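Local structure of cytochrome P450 268A2 Cyp268A2 (Mycobacterium marinum, 6BLD) at residues 158-161 with 162-165; 375-378 with 379-383. The protein is a haem-containing cytochrome P450, modelled with protoporphyrin IX iron and (3E,5E)-6,10-dimethylundeca-3,5,9-trien-2-one bound in its pocket. All coordinates share one frame; numbering follows the deposited sequence.

Interaction 1 (158-161 with 162-165)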
# COMPACT_ATOMS: atom_id res chain seq x y z
N ALA A 158 -3.90 14.62 3.81
CA ALA A 158 -3.77 13.24 3.34
C ALA A 158 -2.99 12.38 4.33
O ALA A 158 -3.32 11.20 4.53
CB ALA A 158 -3.10 13.21 1.97
N LYS A 159 -1.97 12.95 4.97
CA LYS A 159 -1.15 12.19 5.91
C LYS A 159 -1.70 12.20 7.33
O LYS A 159 -1.24 11.41 8.16
CB LYS A 159 0.28 12.73 5.91
CG LYS A 159 0.43 14.07 6.61
CD LYS A 159 1.82 14.24 7.21
CE LYS A 159 1.84 15.41 8.19
NZ LYS A 159 3.22 15.76 8.62
N GLU A 160 -2.68 13.06 7.63
CA GLU A 160 -3.09 13.26 9.01
C GLU A 160 -4.04 12.17 9.50
O GLU A 160 -3.86 11.63 10.60
CB GLU A 160 -3.74 14.64 9.16
CG GLU A 160 -2.76 15.74 9.54
CD GLU A 160 -1.78 15.30 10.62
OE1 GLU A 160 -2.22 14.88 11.71
OE2 GLU A 160 -0.56 15.38 10.37
N LEU A 161 -5.06 11.84 8.71
CA LEU A 161 -6.04 10.85 9.16
C LEU A 161 -5.44 9.46 9.31
O LEU A 161 -5.75 8.77 10.30
CB LEU A 161 -7.24 10.80 8.20
CG LEU A 161 -8.38 9.91 8.69
CD1 LEU A 161 -8.86 10.36 10.06
CD2 LEU A 161 -9.53 9.88 7.70
N PRO A 162 -4.60 8.98 8.39
CA PRO A 162 -3.99 7.65 8.60
C PRO A 162 -3.18 7.54 9.88
O PRO A 162 -3.30 6.54 10.60
CB PRO A 162 -3.12 7.46 7.35
CG PRO A 162 -3.80 8.26 6.31
CD PRO A 162 -4.30 9.48 7.03
N ILE A 163 -2.35 8.54 10.20
CA ILE A 163 -1.49 8.42 11.37
C ILE A 163 -2.31 8.56 12.65
O ILE A 163 -2.03 7.88 13.65
CB ILE A 163 -0.34 9.45 11.32
CG1 ILE A 163 0.63 9.22 12.49
CG2 ILE A 163 -0.86 10.87 11.32
CD1 ILE A 163 1.30 7.87 12.48
N ARG A 164 -3.34 9.41 12.64
CA ARG A 164 -4.21 9.53 13.81
C ARG A 164 -4.98 8.24 14.05
O ARG A 164 -5.07 7.77 15.19
CB ARG A 164 -5.16 10.70 13.63
CG ARG A 164 -4.51 12.06 13.79
CD ARG A 164 -5.52 13.11 14.21
NE ARG A 164 -5.06 14.46 13.91
CZ ARG A 164 -5.75 15.56 14.20
NH1 ARG A 164 -6.94 15.46 14.79
NH2 ARG A 164 -5.26 16.75 13.89
N THR A 165 -5.53 7.65 12.99
CA THR A 165 -6.23 6.38 13.12
C THR A 165 -5.29 5.26 13.54
O THR A 165 -5.63 4.43 14.39
CB THR A 165 -6.93 6.02 11.81
OG1 THR A 165 -7.68 7.15 11.34
CG2 THR A 165 -7.87 4.84 12.00
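The carbonyl oxygen of L161 takes two hydrogen bonds from T165, one turn further along helix 160-170 of the largely helical P450 fold. T165 OG1 donates to L161 O at 2.7 Å, and T165 N reaches the same oxygen at 2.9 Å. The two donors come from opposite faces of the carbonyl plane: the amide is tilted from it, whereas the hydroxyl stands clearly above the plane on the other side. The hydroxyl lies beside its own backbone N (chi1 -49°), which bends it back over the preceding turn, where it bonds L161 O. The same OG1 also touches CD1 of L161.

R164 N repeats the i to i+4 pattern by bonding E160 O. Beside this bond, on the flank that faces helix 123-147, the two charged side chains meet in a long salt bridge, with E160 OE1 3.6 Å from R164 NE. At this length the attraction is probably modest. E160 is bent at chi2 (-43°), so that its carboxylate turns toward the extended arginine and OE1 approaches the guanidinium at its edge, in its plane; the carboxylate and guanidinium planes stand 68° apart. R164 NH2 has a second, weak ion pair with E143 of helix 123-147.

P162 sits near the start of the helix and has no amide hydrogen to give the carbonyl four residues back. Its ring lies against that group, with CD 3.2 Å from A158 O, an oxygen that is buried here and has no polar partner in the model. The CG2 methyl of I163, set between its backbone N and carbonyl carbon, lies beside two successive carbonyls, 3.2 Å from K159 O and equally near E160 O.

Interaction 2 (375-378 with 379-383). With HEM (protoporphyrin IX containing Fe), chain B.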
# COMPACT_ATOMS: atom_id res chain seq x y z
N ALA A 375 -8.36 -3.46 5.33
CA ALA A 375 -9.27 -3.07 4.25
C ALA A 375 -10.50 -2.36 4.81
O ALA A 375 -10.87 -1.28 4.33
CB ALA A 375 -9.68 -4.30 3.44
N HIS A 376 -11.13 -2.94 5.83
CA HIS A 376 -12.30 -2.30 6.43
C HIS A 376 -11.92 -0.98 7.09
O HIS A 376 -12.67 -0.00 7.02
CB HIS A 376 -12.96 -3.24 7.43
CG HIS A 376 -13.22 -4.61 6.90
ND1 HIS A 376 -14.06 -4.85 5.83
CD2 HIS A 376 -12.74 -5.82 7.27
CE1 HIS A 376 -14.09 -6.14 5.58
NE2 HIS A 376 -13.30 -6.76 6.44
N LEU A 377 -10.75 -0.94 7.74
CA LEU A 377 -10.30 0.30 8.36
C LEU A 377 -9.99 1.36 7.31
O LEU A 377 -10.32 2.54 7.50
CB LEU A 377 -9.07 0.03 9.22
CG LEU A 377 -8.47 1.23 9.95
CD1 LEU A 377 -9.33 1.60 11.15
CD2 LEU A 377 -7.04 0.94 10.37
N ALA A 378 -9.36 0.97 6.20
CA ALA A 378 -9.07 1.93 5.14
C ALA A 378 -10.35 2.50 4.56
O ALA A 378 -10.46 3.72 4.35
CB ALA A 378 -8.24 1.26 4.05
N ARG A 379 -11.34 1.64 4.29
CA ARG A 379 -12.60 2.11 3.73
C ARG A 379 -13.30 3.09 4.67
O ARG A 379 -13.88 4.08 4.23
CB ARG A 379 -13.51 0.93 3.41
CG ARG A 379 -13.00 0.03 2.30
CD ARG A 379 -13.87 -1.20 2.13
NE ARG A 379 -13.50 -1.95 0.93
CZ ARG A 379 -13.17 -3.24 0.93
NH1 ARG A 379 -13.16 -3.93 2.06
NH2 ARG A 379 -12.84 -3.84 -0.21
N ALA A 380 -13.25 2.81 5.98
CA ALA A 380 -13.86 3.72 6.94
C ALA A 380 -13.16 5.07 6.94
O ALA A 380 -13.81 6.12 7.10
CB ALA A 380 -13.83 3.10 8.34
N GLN A 381 -11.84 5.08 6.74
CA GLN A 381 -11.11 6.35 6.70
C GLN A 381 -11.46 7.15 5.45
O GLN A 381 -11.63 8.37 5.53
CB GLN A 381 -9.61 6.08 6.76
CG GLN A 381 -9.13 5.53 8.09
CD GLN A 381 -7.62 5.46 8.17
OE1 GLN A 381 -6.92 6.44 7.91
NE2 GLN A 381 -7.10 4.30 8.54
N LEU A 382 -11.58 6.48 4.30
CA LEU A 382 -11.88 7.18 3.06
C LEU A 382 -13.31 7.71 3.05
O LEU A 382 -13.56 8.81 2.53
CB LEU A 382 -11.64 6.27 1.86
CG LEU A 382 -10.28 5.58 1.82
CD1 LEU A 382 -10.27 4.43 0.82
CD2 LEU A 382 -9.18 6.59 1.52
N ARG A 383 -14.25 6.95 3.59
CA ARG A 383 -15.62 7.45 3.71
C ARG A 383 -15.68 8.69 4.60
O ARG A 383 -16.41 9.64 4.30
CB ARG A 383 -16.53 6.35 4.27
CG ARG A 383 -16.76 5.18 3.32
CD ARG A 383 -17.91 4.30 3.80
NE ARG A 383 -17.79 3.96 5.22
CZ ARG A 383 -17.25 2.84 5.67
NH1 ARG A 383 -16.79 1.93 4.82
NH2 ARG A 383 -17.17 2.62 6.98
CHA HEM B . -1.63 -6.24 3.06
CHB HEM B . -2.33 -3.33 6.89
CHC HEM B . -4.57 -0.11 4.03
CHD HEM B . -3.07 -2.64 0.16
C1A HEM B . -1.63 -5.75 4.35
C2A HEM B . -1.08 -6.40 5.53
C3A HEM B . -1.28 -5.60 6.58
C4A HEM B . -1.95 -4.40 6.11
CMA HEM B . -0.85 -5.90 8.03
CAA HEM B . -0.40 -7.78 5.55
CBA HEM B . -1.49 -8.85 5.62
CGA HEM B . -0.88 -10.22 5.46
O1A HEM B . -1.54 -11.22 5.83
O2A HEM B . 0.28 -10.31 4.97
C1B HEM B . -3.05 -2.24 6.46
C2B HEM B . -3.63 -1.23 7.32
C3B HEM B . -4.26 -0.33 6.55
C4B HEM B . -4.09 -0.74 5.16
CMB HEM B . -3.55 -1.19 8.86
CAB HEM B . -4.99 0.89 7.14
CBB HEM B . -5.71 1.73 6.40
C1C HEM B . -4.36 -0.52 2.72
C2C HEM B . -4.88 0.13 1.53
C3C HEM B . -4.45 -0.57 0.46
C4C HEM B . -3.67 -1.69 0.95
CMC HEM B . -5.74 1.41 1.55
CAC HEM B . -4.69 -0.36 -1.05
CBC HEM B . -5.59 0.51 -1.54
C1D HEM B . -2.56 -3.85 0.59
C2D HEM B . -2.06 -4.92 -0.24
C3D HEM B . -1.66 -5.91 0.55
C4D HEM B . -1.90 -5.51 1.93
CMD HEM B . -2.00 -4.89 -1.79
CAD HEM B . -1.06 -7.26 0.10
CBD HEM B . -2.18 -8.18 -0.36
CGD HEM B . -1.64 -9.49 -0.87
O1D HEM B . -2.44 -10.34 -1.34
O2D HEM B . -0.40 -9.70 -0.81
NA HEM B . -2.15 -4.53 4.75
NB HEM B . -3.35 -1.91 5.16
NC HEM B . -3.63 -1.62 2.33
ND HEM B . -2.45 -4.24 1.91
FE HEM B . -3.11 -3.19 3.53
O HOH W 1 -15.48 0.06 6.59
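Four backbone hydrogen bonds join 375-378 to 379-383 at the start of helix 375-392, the helix that flanks the haem in this cytochrome P450. They follow the regular i to i+4 pattern, from R379 N to A375 O (3.0 Å) through to L382 N and A378 O. A water adds a bridge on the helix flank, donating to H376 O at 2.8 Å and accepting from R383 NH1 at the edge of the guanidinium. R383 NH2 is also salt-bridged to E130.

Among the side chains, R379 and H376 run side by side. R379 NH1 lies 4.0 Å from H376 ND1, which sits at the guanidinium edge, and the ring and guanidinium planes are 48° apart. The arginine's extended chain passes its CG over A375 O, while its NE is engaged in a salt bridge with E299 of helix 290-305.

Apolar and van der Waals contacts dominate the haem side. A378 CB touches the vinyl carbon CBB of the haem at 3.5 Å, and Q381 NE2 comes to 3.6 Å from the same carbon. L377 CG, anti to its backbone N (chi1 -180°), is directed along this side, where CD2 packs against haem CAB and CG meets Q381 NE2 at 3.6 Å.

A378, L377 and the amide of Q381 thus meet the vinyl group by van der Waals contact, so this stretch probably holds the haem edge by shape, whereas the ion pairs of R379 and R383 tie the helix to its neighbours, 290-305 and 123-147.

From the N terminus, interaction 1 comes first, at the beginning of helix 160-170, and interaction 2 follows some two hundred residues later at the beginning of helix 375-392. Each closes only a helical turn between adjoining segments, so the two stand in series and neither nests nor crosses. In space they come together, with centres about 12 Å apart: P162 CA lies 3.2 Å from Q381 OE1, and T165 CG2 packs on L377 CD1. This joins the two helices beside the haem. Helix 123-147 touches both sites, as does helix 247-278, while helix 290-305 packs against 379-383 and helix 177-186 against I163.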